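Immunomodulatory active chitinase (Trichuris suis, PDB 6G9C) probably binds and hydrolyses chitin as a family 18 glycosidase, and displays immunomodulatory properties in inflammatory lung disease. Local coordinates at residues F66-K71 with F366-D371; V88-V93 with V105-G110; S138-N143 with A172-V177; F246-V251 with S255-D260. One frame throughout, in Å; residues are numbered along the deposited sequence.

Contact 1 (F66-K71 with F366-D371). With EDO (1,2-ethanediol), chain C.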
# COMPACT_ATOMS: atom_id res chain seq x y z
N PHE A 66 -0.76 -15.91 -1.24
CA PHE A 66 -1.70 -16.41 -0.24
C PHE A 66 -0.95 -16.51 1.09
O PHE A 66 0.09 -17.17 1.17
CB PHE A 66 -2.28 -17.77 -0.64
CG PHE A 66 -3.01 -17.74 -1.95
CD1 PHE A 66 -2.33 -17.90 -3.14
CD2 PHE A 66 -4.38 -17.51 -1.98
CE1 PHE A 66 -3.00 -17.84 -4.35
CE2 PHE A 66 -5.06 -17.46 -3.19
CZ PHE A 66 -4.36 -17.61 -4.37
N TYR A 67 -1.47 -15.84 2.11
CA TYR A 67 -0.79 -15.77 3.40
C TYR A 67 -1.30 -16.89 4.31
O TYR A 67 -2.43 -16.82 4.81
CB TYR A 67 -1.00 -14.39 4.03
CG TYR A 67 -0.08 -14.12 5.19
CD1 TYR A 67 -0.28 -14.74 6.42
CD2 TYR A 67 1.03 -13.27 5.05
CE1 TYR A 67 0.57 -14.50 7.49
CE2 TYR A 67 1.88 -13.04 6.11
CZ TYR A 67 1.65 -13.66 7.33
OH TYR A 67 2.48 -13.43 8.39
N ALA A 68 -0.46 -17.90 4.54
CA ALA A 68 -0.80 -19.02 5.42
C ALA A 68 -0.10 -18.85 6.77
O ALA A 68 1.13 -18.75 6.81
CB ALA A 68 -0.40 -20.35 4.77
N PHE A 69 -0.85 -18.84 7.88
CA PHE A 69 -2.33 -18.87 7.98
C PHE A 69 -2.78 -17.88 9.05
O PHE A 69 -2.03 -17.56 9.98
CB PHE A 69 -2.86 -20.23 8.41
CG PHE A 69 -2.67 -21.33 7.41
CD1 PHE A 69 -3.47 -21.39 6.28
CD2 PHE A 69 -1.73 -22.33 7.62
CE1 PHE A 69 -3.31 -22.42 5.35
CE2 PHE A 69 -1.55 -23.36 6.71
CZ PHE A 69 -2.35 -23.40 5.57
N ALA A 70 -4.04 -17.44 8.97
CA ALA A 70 -4.67 -16.82 10.13
C ALA A 70 -5.17 -17.91 11.08
O ALA A 70 -5.06 -19.11 10.80
CB ALA A 70 -5.81 -15.90 9.70
N LYS A 71 -5.74 -17.48 12.20
CA LYS A 71 -6.22 -18.37 13.25
C LYS A 71 -7.73 -18.24 13.38
O LYS A 71 -8.25 -17.12 13.46
CB LYS A 71 -5.53 -18.02 14.58
CG LYS A 71 -6.20 -18.56 15.82
CD LYS A 71 -5.82 -20.00 16.07
CE LYS A 71 -5.94 -20.34 17.54
NZ LYS A 71 -5.58 -21.77 17.80
N PHE A 366 -0.35 -22.58 -8.94
CA PHE A 366 0.09 -21.99 -7.69
C PHE A 366 1.16 -22.89 -7.08
O PHE A 366 1.21 -24.10 -7.37
CB PHE A 366 -1.08 -21.78 -6.71
CG PHE A 366 -1.57 -23.04 -6.05
CD1 PHE A 366 -1.02 -23.48 -4.85
CD2 PHE A 366 -2.61 -23.78 -6.61
CE1 PHE A 366 -1.48 -24.62 -4.22
CE2 PHE A 366 -3.06 -24.93 -6.00
CZ PHE A 366 -2.50 -25.36 -4.80
N VAL A 367 2.04 -22.31 -6.27
CA VAL A 367 3.12 -23.06 -5.64
C VAL A 367 2.92 -23.08 -4.13
O VAL A 367 2.59 -22.06 -3.50
CB VAL A 367 4.52 -22.51 -6.00
CG1 VAL A 367 4.74 -22.59 -7.49
CG2 VAL A 367 4.68 -21.08 -5.53
N TRP A 368 3.14 -24.24 -3.54
CA TRP A 368 3.28 -24.41 -2.10
C TRP A 368 4.71 -24.91 -1.90
O TRP A 368 4.96 -26.09 -2.14
CB TRP A 368 2.22 -25.39 -1.55
CG TRP A 368 2.39 -25.66 -0.09
CD1 TRP A 368 3.21 -26.58 0.48
CD2 TRP A 368 1.74 -24.98 1.00
NE1 TRP A 368 3.12 -26.52 1.86
CE2 TRP A 368 2.22 -25.55 2.20
CE3 TRP A 368 0.80 -23.95 1.07
CZ2 TRP A 368 1.80 -25.11 3.45
CZ3 TRP A 368 0.38 -23.52 2.31
CH2 TRP A 368 0.88 -24.09 3.49
N THR A 369 5.66 -24.07 -1.48
CA THR A 369 5.54 -22.71 -0.98
C THR A 369 6.65 -21.84 -1.58
O THR A 369 7.57 -22.35 -2.23
CB THR A 369 5.75 -22.61 0.55
OG1 THR A 369 7.11 -22.98 0.84
CG2 THR A 369 4.82 -23.51 1.34
N LEU A 370 6.60 -20.54 -1.30
CA LEU A 370 7.72 -19.68 -1.68
C LEU A 370 9.00 -20.08 -0.97
O LEU A 370 10.10 -19.95 -1.53
CB LEU A 370 7.40 -18.22 -1.36
CG LEU A 370 6.40 -17.47 -2.23
CD1 LEU A 370 5.83 -16.29 -1.44
CD2 LEU A 370 7.06 -17.01 -3.54
N ASP A 371 8.90 -20.55 0.27
CA ASP A 371 10.07 -20.71 1.12
C ASP A 371 10.74 -22.07 0.95
O ASP A 371 11.76 -22.32 1.61
CB ASP A 371 9.71 -20.49 2.59
CG ASP A 371 8.46 -21.27 2.99
OD1 ASP A 371 8.59 -22.48 3.31
OD2 ASP A 371 7.37 -20.66 2.98
C1 EDO C . 4.66 -29.44 3.18
O1 EDO C . 4.55 -28.11 3.71
C2 EDO C . 5.60 -30.17 4.11
O2 EDO C . 5.05 -30.30 5.43
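W368 reaches A68 and F69 with the outer carbons of its six-membered ring. Its CH2 lies 3.9 Å from CZ of F69, where the two aromatic side chains cross at about a right angle, and its CZ3 lies 4.1 Å from CB of A68. That methyl group has a second role: A68 CB sits 3.4 Å above the F69 ring plane, over the ring centre, so it touches both aromatic groups. With CG of W368 anti to the backbone N (chi1 176°), the indole swings across towards 66-71. The two strands are not neighbours in the family 18 TIM barrel, since each pairs in parallel with strand 34-40, and the contact spans that strand near the C-terminal ends where the family has its active site. Cis peptide bonds join A68 to F69 and W368 to T369, so both fall at the touching residues. As in other family 18 chitinases, a tryptophan here is consistent with the floor of the substrate cleft. One face of the indole carries T369 CG2, 3.3 Å above the plane and displaced from the ring centre. In the plane of the indole, W368 NE1 donates an almost straight hydrogen bond (178°) to O1 of 1,2-ethanediol at 2.8 Å; the diol also bonds Y372 OH.

Contact 2 (V88-V93 with V105-G110)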
# COMPACT_ATOMS: atom_id res chain seq x y z
N VAL A 88 4.38 -7.09 11.91
CA VAL A 88 5.61 -7.16 11.11
C VAL A 88 5.37 -7.81 9.76
O VAL A 88 5.66 -7.22 8.71
CB VAL A 88 6.71 -7.91 11.89
CG1 VAL A 88 7.97 -8.01 11.05
CG2 VAL A 88 7.02 -7.21 13.21
N LEU A 89 4.84 -9.03 9.76
CA LEU A 89 4.84 -9.83 8.54
C LEU A 89 3.77 -9.40 7.55
O LEU A 89 4.05 -9.32 6.34
CB LEU A 89 4.70 -11.32 8.89
CG LEU A 89 5.83 -11.91 9.73
CD1 LEU A 89 5.57 -13.41 9.90
CD2 LEU A 89 7.21 -11.65 9.08
N TYR A 90 2.53 -9.16 8.00
CA TYR A 90 1.51 -8.64 7.10
C TYR A 90 1.98 -7.38 6.37
O TYR A 90 1.93 -7.36 5.13
CB TYR A 90 0.19 -8.30 7.82
CG TYR A 90 -0.63 -9.44 8.39
CD1 TYR A 90 -0.33 -10.77 8.12
CD2 TYR A 90 -1.73 -9.16 9.20
CE1 TYR A 90 -1.12 -11.80 8.67
CE2 TYR A 90 -2.50 -10.16 9.74
CZ TYR A 90 -2.20 -11.48 9.47
OH TYR A 90 -3.00 -12.45 10.04
N PRO A 91 2.45 -6.33 7.05
CA PRO A 91 2.89 -5.15 6.30
C PRO A 91 4.13 -5.42 5.48
O PRO A 91 4.31 -4.79 4.43
CB PRO A 91 3.16 -4.10 7.39
CG PRO A 91 3.43 -4.88 8.60
CD PRO A 91 2.57 -6.11 8.50
N GLY A 92 5.00 -6.33 5.94
CA GLY A 92 6.15 -6.71 5.14
C GLY A 92 5.76 -7.31 3.80
O GLY A 92 6.37 -7.00 2.78
N VAL A 93 4.74 -8.17 3.80
CA VAL A 93 4.26 -8.71 2.53
C VAL A 93 3.59 -7.62 1.70
O VAL A 93 3.85 -7.49 0.50
CB VAL A 93 3.32 -9.91 2.75
CG1 VAL A 93 2.70 -10.36 1.42
CG2 VAL A 93 4.07 -11.08 3.39
N VAL A 105 -2.76 -9.79 -2.36
CA VAL A 105 -2.40 -10.60 -1.20
C VAL A 105 -3.68 -11.04 -0.50
O VAL A 105 -4.46 -10.20 -0.04
CB VAL A 105 -1.50 -9.82 -0.22
CG1 VAL A 105 -1.06 -10.72 0.93
CG2 VAL A 105 -0.28 -9.25 -0.94
N LEU A 106 -3.87 -12.36 -0.41
CA LEU A 106 -5.06 -12.94 0.21
C LEU A 106 -4.65 -13.62 1.51
O LEU A 106 -3.53 -14.11 1.65
CB LEU A 106 -5.72 -13.97 -0.71
CG LEU A 106 -6.39 -13.48 -2.01
CD1 LEU A 106 -5.35 -13.32 -3.13
CD2 LEU A 106 -7.48 -14.45 -2.42
N LEU A 107 -5.56 -13.62 2.48
CA LEU A 107 -5.33 -14.29 3.75
C LEU A 107 -5.94 -15.69 3.70
O LEU A 107 -7.12 -15.84 3.38
CB LEU A 107 -5.97 -13.49 4.90
CG LEU A 107 -5.77 -14.06 6.31
CD1 LEU A 107 -4.26 -14.13 6.65
CD2 LEU A 107 -6.53 -13.19 7.32
N SER A 108 -5.13 -16.70 4.02
CA SER A 108 -5.59 -18.08 4.07
C SER A 108 -5.93 -18.48 5.50
O SER A 108 -5.28 -18.05 6.46
CB SER A 108 -4.53 -19.04 3.51
OG SER A 108 -4.35 -18.85 2.11
N LEU A 109 -6.96 -19.33 5.63
CA LEU A 109 -7.43 -19.83 6.92
C LEU A 109 -7.60 -21.34 6.84
O LEU A 109 -8.22 -21.85 5.90
CB LEU A 109 -8.75 -19.16 7.32
CG LEU A 109 -9.20 -19.53 8.72
CD1 LEU A 109 -8.24 -18.91 9.72
CD2 LEU A 109 -10.64 -19.04 8.96
N GLY A 110 -7.07 -22.04 7.83
CA GLY A 110 -7.23 -23.48 7.87
C GLY A 110 -5.89 -24.18 7.73
O GLY A 110 -4.97 -23.95 8.52
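V93 and V105 both hold CG1 anti to the backbone N (chi1 174° and -177°), and these two methyl groups are the ones that meet, CG1 of V93 to CG1 of V105 at 3.8 Å. CG2 of V105 stands close to the same V93 methyl, 4.0 Å from its CG1, so one branch of the helix residue rests against both branches of the strand residue. Y90 is set differently: its CG lies anti to the carbonyl carbon (chi1 -68°), which sends the long ring forward until the phenol OH comes 4.0 Å from CD1 of L107. The ring carbon CZ of Y90 stays at 4.4 Å from that methyl, so the end of the tyrosine makes the approach. All four residues are buried, and across the two segments the contact is purely van der Waals.

The helix kinks at P91, whose N has no bond to the preceding turn, yet V93 N still reaches L89 O at 2.9 Å, and V93, three residues on from Y90, comes round to the same strand-facing side of the helix. Edge-to-face rings of Y67 and F145 further fix the Y90 ring. On the strand, V105 and L107 look outward to the helix, whereas S108 points into the barrel and its OG bonds D149 OD2. Strands 64-72 and 104-110 are parallel neighbours with helix 85-94 between them in sequence, so this is the helix-to-strand seam of a beta-alpha-beta crossover in the TIM barrel of family 18 chitinases.

Contact 3 (S138-N143 with A172-V177)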
# COMPACT_ATOMS: atom_id res chain seq x y z
N SER A 138 -13.88 -7.81 9.01
CA SER A 138 -13.17 -6.78 9.77
C SER A 138 -11.67 -7.02 9.75
O SER A 138 -10.89 -6.09 9.52
CB SER A 138 -13.69 -6.74 11.21
OG SER A 138 -15.08 -6.42 11.24
N PHE A 139 -11.25 -8.27 9.98
CA PHE A 139 -9.82 -8.57 10.02
C PHE A 139 -9.17 -8.32 8.67
O PHE A 139 -8.05 -7.80 8.60
CB PHE A 139 -9.61 -10.03 10.44
CG PHE A 139 -8.19 -10.35 10.84
CD1 PHE A 139 -7.73 -10.07 12.12
CD2 PHE A 139 -7.32 -10.94 9.93
CE1 PHE A 139 -6.42 -10.38 12.49
CE2 PHE A 139 -6.00 -11.25 10.29
CZ PHE A 139 -5.55 -10.97 11.56
N LEU A 140 -9.86 -8.69 7.58
CA LEU A 140 -9.31 -8.49 6.24
C LEU A 140 -9.10 -7.01 5.95
O LEU A 140 -8.02 -6.60 5.50
CB LEU A 140 -10.24 -9.12 5.20
CG LEU A 140 -10.31 -10.65 5.15
CD1 LEU A 140 -11.45 -11.11 4.24
CD2 LEU A 140 -8.96 -11.28 4.74
N GLN A 141 -10.13 -6.19 6.20
CA GLN A 141 -10.03 -4.77 5.86
C GLN A 141 -9.08 -4.04 6.80
O GLN A 141 -8.35 -3.14 6.37
CB GLN A 141 -11.41 -4.11 5.87
CG GLN A 141 -12.32 -4.56 4.72
CD GLN A 141 -13.06 -3.41 4.03
OE1 GLN A 141 -13.61 -2.52 4.69
NE2 GLN A 141 -13.08 -3.43 2.70
N GLN A 142 -9.06 -4.40 8.09
CA GLN A 142 -8.14 -3.76 9.02
C GLN A 142 -6.69 -3.97 8.60
O GLN A 142 -5.84 -3.11 8.83
CB GLN A 142 -8.34 -4.28 10.45
CG GLN A 142 -9.64 -3.81 11.13
CD GLN A 142 -10.03 -4.66 12.35
OE1 GLN A 142 -9.47 -5.74 12.59
NE2 GLN A 142 -11.01 -4.18 13.10
N ASN A 143 -6.40 -5.10 7.96
CA ASN A 143 -5.02 -5.47 7.66
C ASN A 143 -4.70 -5.38 6.18
O ASN A 143 -3.62 -5.83 5.75
CB ASN A 143 -4.74 -6.87 8.22
CG ASN A 143 -4.71 -6.87 9.75
OD1 ASN A 143 -3.77 -6.36 10.35
ND2 ASN A 143 -5.75 -7.41 10.37
N ALA A 172 -21.58 -13.10 -0.53
CA ALA A 172 -22.62 -12.10 -0.35
C ALA A 172 -22.14 -10.96 0.54
O ALA A 172 -22.40 -9.78 0.26
CB ALA A 172 -23.88 -12.75 0.24
N LYS A 173 -21.47 -11.29 1.64
CA LYS A 173 -20.94 -10.26 2.53
C LYS A 173 -19.89 -9.42 1.82
O LYS A 173 -19.87 -8.19 1.95
CB LYS A 173 -20.34 -10.87 3.79
CG LYS A 173 -19.90 -9.83 4.81
CD LYS A 173 -21.11 -9.10 5.38
CE LYS A 173 -20.84 -8.52 6.75
NZ LYS A 173 -21.64 -7.30 7.05
N PHE A 174 -19.00 -10.08 1.07
CA PHE A 174 -17.95 -9.36 0.35
C PHE A 174 -18.56 -8.36 -0.63
O PHE A 174 -18.10 -7.22 -0.74
CB PHE A 174 -17.02 -10.34 -0.39
CG PHE A 174 -16.01 -11.06 0.50
CD1 PHE A 174 -16.06 -10.94 1.88
CD2 PHE A 174 -15.01 -11.84 -0.06
CE1 PHE A 174 -15.12 -11.59 2.69
CE2 PHE A 174 -14.08 -12.50 0.74
CZ PHE A 174 -14.14 -12.38 2.12
N GLU A 175 -19.63 -8.76 -1.32
CA GLU A 175 -20.30 -7.85 -2.24
C GLU A 175 -20.95 -6.68 -1.50
O GLU A 175 -20.90 -5.54 -1.96
CB GLU A 175 -21.35 -8.62 -3.05
CG GLU A 175 -20.70 -9.56 -4.07
CD GLU A 175 -21.68 -10.54 -4.68
OE1 GLU A 175 -22.76 -10.77 -4.09
OE2 GLU A 175 -21.36 -11.10 -5.75
N GLU A 176 -21.56 -6.96 -0.34
CA GLU A 176 -22.19 -5.89 0.43
C GLU A 176 -21.14 -4.94 1.00
O GLU A 176 -21.33 -3.72 1.02
CB GLU A 176 -23.04 -6.50 1.55
CG GLU A 176 -23.61 -5.51 2.55
CD GLU A 176 -23.55 -6.04 3.99
OE1 GLU A 176 -22.72 -5.53 4.78
OE2 GLU A 176 -24.32 -6.97 4.32
N VAL A 177 -20.02 -5.49 1.47
CA VAL A 177 -18.95 -4.65 2.00
C VAL A 177 -18.40 -3.75 0.90
O VAL A 177 -18.13 -2.56 1.14
CB VAL A 177 -17.86 -5.54 2.62
CG1 VAL A 177 -16.56 -4.78 2.82
CG2 VAL A 177 -18.36 -6.10 3.94
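Two helices of the TIM barrel's outer layer, 126-142 and 160-181, meet through L140 against F174 and Q141 against V177. CD1 of L140 lies 3.7 Å from CZ of F174 and 4.0 Å from its CE1, the two side chains crossing at about a right angle at the far end of the ring. The second pair approaches from opposite directions: the amide of Q141 comes up to a single valine methyl, with NE2 3.7 Å and CD 3.9 Å from CG1 of V177. The chain bends at chi2 (-135°), which lays the Q141 amide against that methyl. Its OE1 is hydrogen-bonded to T181 OG1 of the second subunit, so the same side chain serves both the helix pair and the dimer interface. Where helix 126-142 ends, N143 ND2 donates to F139 O at 2.9 Å, on a lone pair (155° at the hydrogen), and that nitrogen also stands 3.5 Å above the centre of the F139 ring. Q142 NE2 donates to S182 O of the second subunit, while S138 OG has two acceptors for one proton, T181 O of that subunit and S134 O of its own helix. Inward, L140 and F139 pack on L107 of strand 104-110, and F139 and N143 touch I86 of helix 85-94.

Contact 4 (F246-V251 with S255-D260)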
# COMPACT_ATOMS: atom_id res chain seq x y z
N PHE A 246 -5.16 -46.14 -7.33
CA PHE A 246 -4.46 -44.86 -7.44
C PHE A 246 -4.49 -44.27 -8.84
O PHE A 246 -3.77 -43.30 -9.10
CB PHE A 246 -3.01 -45.02 -6.98
CG PHE A 246 -2.86 -45.28 -5.52
CD1 PHE A 246 -3.61 -44.57 -4.60
CD2 PHE A 246 -1.98 -46.25 -5.07
CE1 PHE A 246 -3.48 -44.81 -3.25
CE2 PHE A 246 -1.85 -46.50 -3.72
CZ PHE A 246 -2.60 -45.79 -2.80
N LYS A 247 -5.31 -44.82 -9.75
CA LYS A 247 -5.30 -44.39 -11.14
C LYS A 247 -5.63 -42.90 -11.29
O LYS A 247 -5.16 -42.26 -12.24
CB LYS A 247 -6.28 -45.22 -11.97
CG LYS A 247 -5.83 -46.65 -12.23
CD LYS A 247 -4.55 -46.70 -13.07
CE LYS A 247 -3.89 -48.08 -13.01
NZ LYS A 247 -2.53 -48.11 -13.63
N MET A 248 -6.43 -42.34 -10.38
CA MET A 248 -6.80 -40.92 -10.42
C MET A 248 -5.88 -40.05 -9.58
O MET A 248 -6.01 -38.82 -9.62
CB MET A 248 -8.23 -40.73 -9.93
CG MET A 248 -9.24 -41.69 -10.51
SD MET A 248 -10.14 -40.96 -11.88
CE MET A 248 -10.93 -39.55 -11.12
N TRP A 249 -4.96 -40.65 -8.83
CA TRP A 249 -4.16 -39.89 -7.87
C TRP A 249 -2.95 -39.27 -8.57
O TRP A 249 -1.79 -39.64 -8.34
CB TRP A 249 -3.75 -40.79 -6.71
CG TRP A 249 -4.89 -41.08 -5.75
CD1 TRP A 249 -6.21 -41.25 -6.08
CD2 TRP A 249 -4.81 -41.22 -4.33
NE1 TRP A 249 -6.95 -41.49 -4.94
CE2 TRP A 249 -6.12 -41.47 -3.86
CE3 TRP A 249 -3.76 -41.16 -3.41
CZ2 TRP A 249 -6.40 -41.66 -2.51
CZ3 TRP A 249 -4.04 -41.35 -2.07
CH2 TRP A 249 -5.35 -41.60 -1.63
N ASN A 250 -3.24 -38.30 -9.42
CA ASN A 250 -2.21 -37.58 -10.16
C ASN A 250 -2.82 -36.27 -10.65
O ASN A 250 -4.03 -36.05 -10.57
CB ASN A 250 -1.66 -38.42 -11.31
CG ASN A 250 -2.75 -38.97 -12.22
OD1 ASN A 250 -3.31 -38.24 -13.04
ND2 ASN A 250 -3.06 -40.26 -12.07
N VAL A 251 -1.95 -35.39 -11.15
CA VAL A 251 -2.37 -34.05 -11.54
C VAL A 251 -3.38 -34.12 -12.68
O VAL A 251 -4.43 -33.45 -12.65
CB VAL A 251 -1.15 -33.19 -11.93
CG1 VAL A 251 -1.61 -31.89 -12.59
CG2 VAL A 251 -0.28 -32.90 -10.71
N SER A 255 -7.37 -33.05 -11.67
CA SER A 255 -7.88 -31.83 -12.29
C SER A 255 -9.01 -32.14 -13.26
O SER A 255 -10.03 -31.45 -13.28
CB SER A 255 -6.73 -31.09 -12.99
OG SER A 255 -6.25 -31.84 -14.09
N LYS A 256 -8.85 -33.19 -14.08
CA LYS A 256 -9.92 -33.58 -14.98
C LYS A 256 -11.19 -33.93 -14.22
O LYS A 256 -12.29 -33.68 -14.71
CB LYS A 256 -9.48 -34.78 -15.84
CG LYS A 256 -10.56 -35.32 -16.76
CD LYS A 256 -10.01 -36.46 -17.62
CE LYS A 256 -10.92 -36.75 -18.80
NZ LYS A 256 -12.26 -37.25 -18.37
N TYR A 257 -11.05 -34.48 -13.01
CA TYR A 257 -12.24 -34.83 -12.24
C TYR A 257 -13.01 -33.58 -11.82
O TYR A 257 -14.23 -33.53 -11.93
CB TYR A 257 -11.87 -35.67 -11.01
CG TYR A 257 -13.09 -36.27 -10.36
CD1 TYR A 257 -13.76 -37.34 -10.94
CD2 TYR A 257 -13.61 -35.75 -9.17
CE1 TYR A 257 -14.90 -37.89 -10.35
CE2 TYR A 257 -14.74 -36.29 -8.58
CZ TYR A 257 -15.37 -37.36 -9.18
OH TYR A 257 -16.49 -37.90 -8.60
N TRP A 258 -12.30 -32.56 -11.32
CA TRP A 258 -12.97 -31.31 -10.98
C TRP A 258 -13.68 -30.72 -12.19
O TRP A 258 -14.81 -30.24 -12.09
CB TRP A 258 -11.96 -30.31 -10.40
CG TRP A 258 -11.78 -30.49 -8.94
CD1 TRP A 258 -10.89 -31.32 -8.32
CD2 TRP A 258 -12.51 -29.83 -7.90
NE1 TRP A 258 -11.02 -31.21 -6.96
CE2 TRP A 258 -12.02 -30.31 -6.67
CE3 TRP A 258 -13.53 -28.87 -7.89
CZ2 TRP A 258 -12.50 -29.87 -5.44
CZ3 TRP A 258 -14.02 -28.43 -6.66
CH2 TRP A 258 -13.50 -28.93 -5.46
N SER A 259 -13.03 -30.77 -13.36
CA SER A 259 -13.69 -30.35 -14.60
C SER A 259 -14.93 -31.19 -14.86
O SER A 259 -16.02 -30.65 -15.12
CB SER A 259 -12.71 -30.46 -15.77
OG SER A 259 -13.30 -29.99 -16.97
N ASP A 260 -14.80 -32.52 -14.79
CA ASP A 260 -15.94 -33.39 -15.08
C ASP A 260 -17.09 -33.14 -14.11
O ASP A 260 -18.25 -33.37 -14.46
CB ASP A 260 -15.52 -34.87 -15.02
CG ASP A 260 -14.69 -35.30 -16.21
OD1 ASP A 260 -14.77 -34.65 -17.28
OD2 ASP A 260 -13.97 -36.32 -16.09
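V251 O is the polar centre of this contact: S255 N donates to it at 3.1 Å with an angle of 162° at the hydrogen, the ordinary bond of a helical turn, and S255 OG stands 2.8 Å from the same oxygen. OG of S255 lies between its backbone N and carbonyl carbon (chi1 67°), which folds the hydroxyl back over the preceding turn, where E252 O competes with V251 O for its single proton. One residue before the helix, N250 occupies the N-cap position and its OD1 accepts from Q253 N, satisfying an amide of the first turn. The other end of that cap is anchored too: N250 ND2 bonds K247 O at 2.9 Å, with the donor 50° above the carbonyl plane. K247 itself lies in the type I turn closed by W249 N to F246 O at 2.9 Å, so the cap ties the turn to the helix start. Along the outer face of the helix, K256 NZ forms a salt bridge with D260 OD2 at 3.0 Å, on the syn lone pair.

Packing is carried by M248. Bent at chi2 and chi3, its chain brings the terminal methyl CE to 3.6 Å from CD1 of Y257 and 4.0 Å from its CB, crossing the tyrosine obliquely. Y257 OH is hydrogen-bonded to D200 of helix 196-202, and P196 of that helix touches both M248 and Y257. On another side, V251 and S255 rest on I270 of strand 268-281 and on W356 of helix 347-360.

How the contacts relate
From the N terminus, contact 1 opens on strand 64-72 and closes only at 366-371, so its loop encloses the other three. Within it, contact 2 closes a short loop from helix 85-94 to strand 104-110, contact 3 follows between helices 126-142 and 160-181, and contact 4 comes last, across the start of helix 251-261; these three are in series and none crosses another. Contacts 1 and 2 share the barrel wall, with Y67 bonded through its backbone to L106 and S108. Contacts 2 and 3 touch where F139 and L140 meet Y90 and L107. Contact 4 stands apart, its centre about 30 Å from that of contact 2, on the opposite side of the chain's centre.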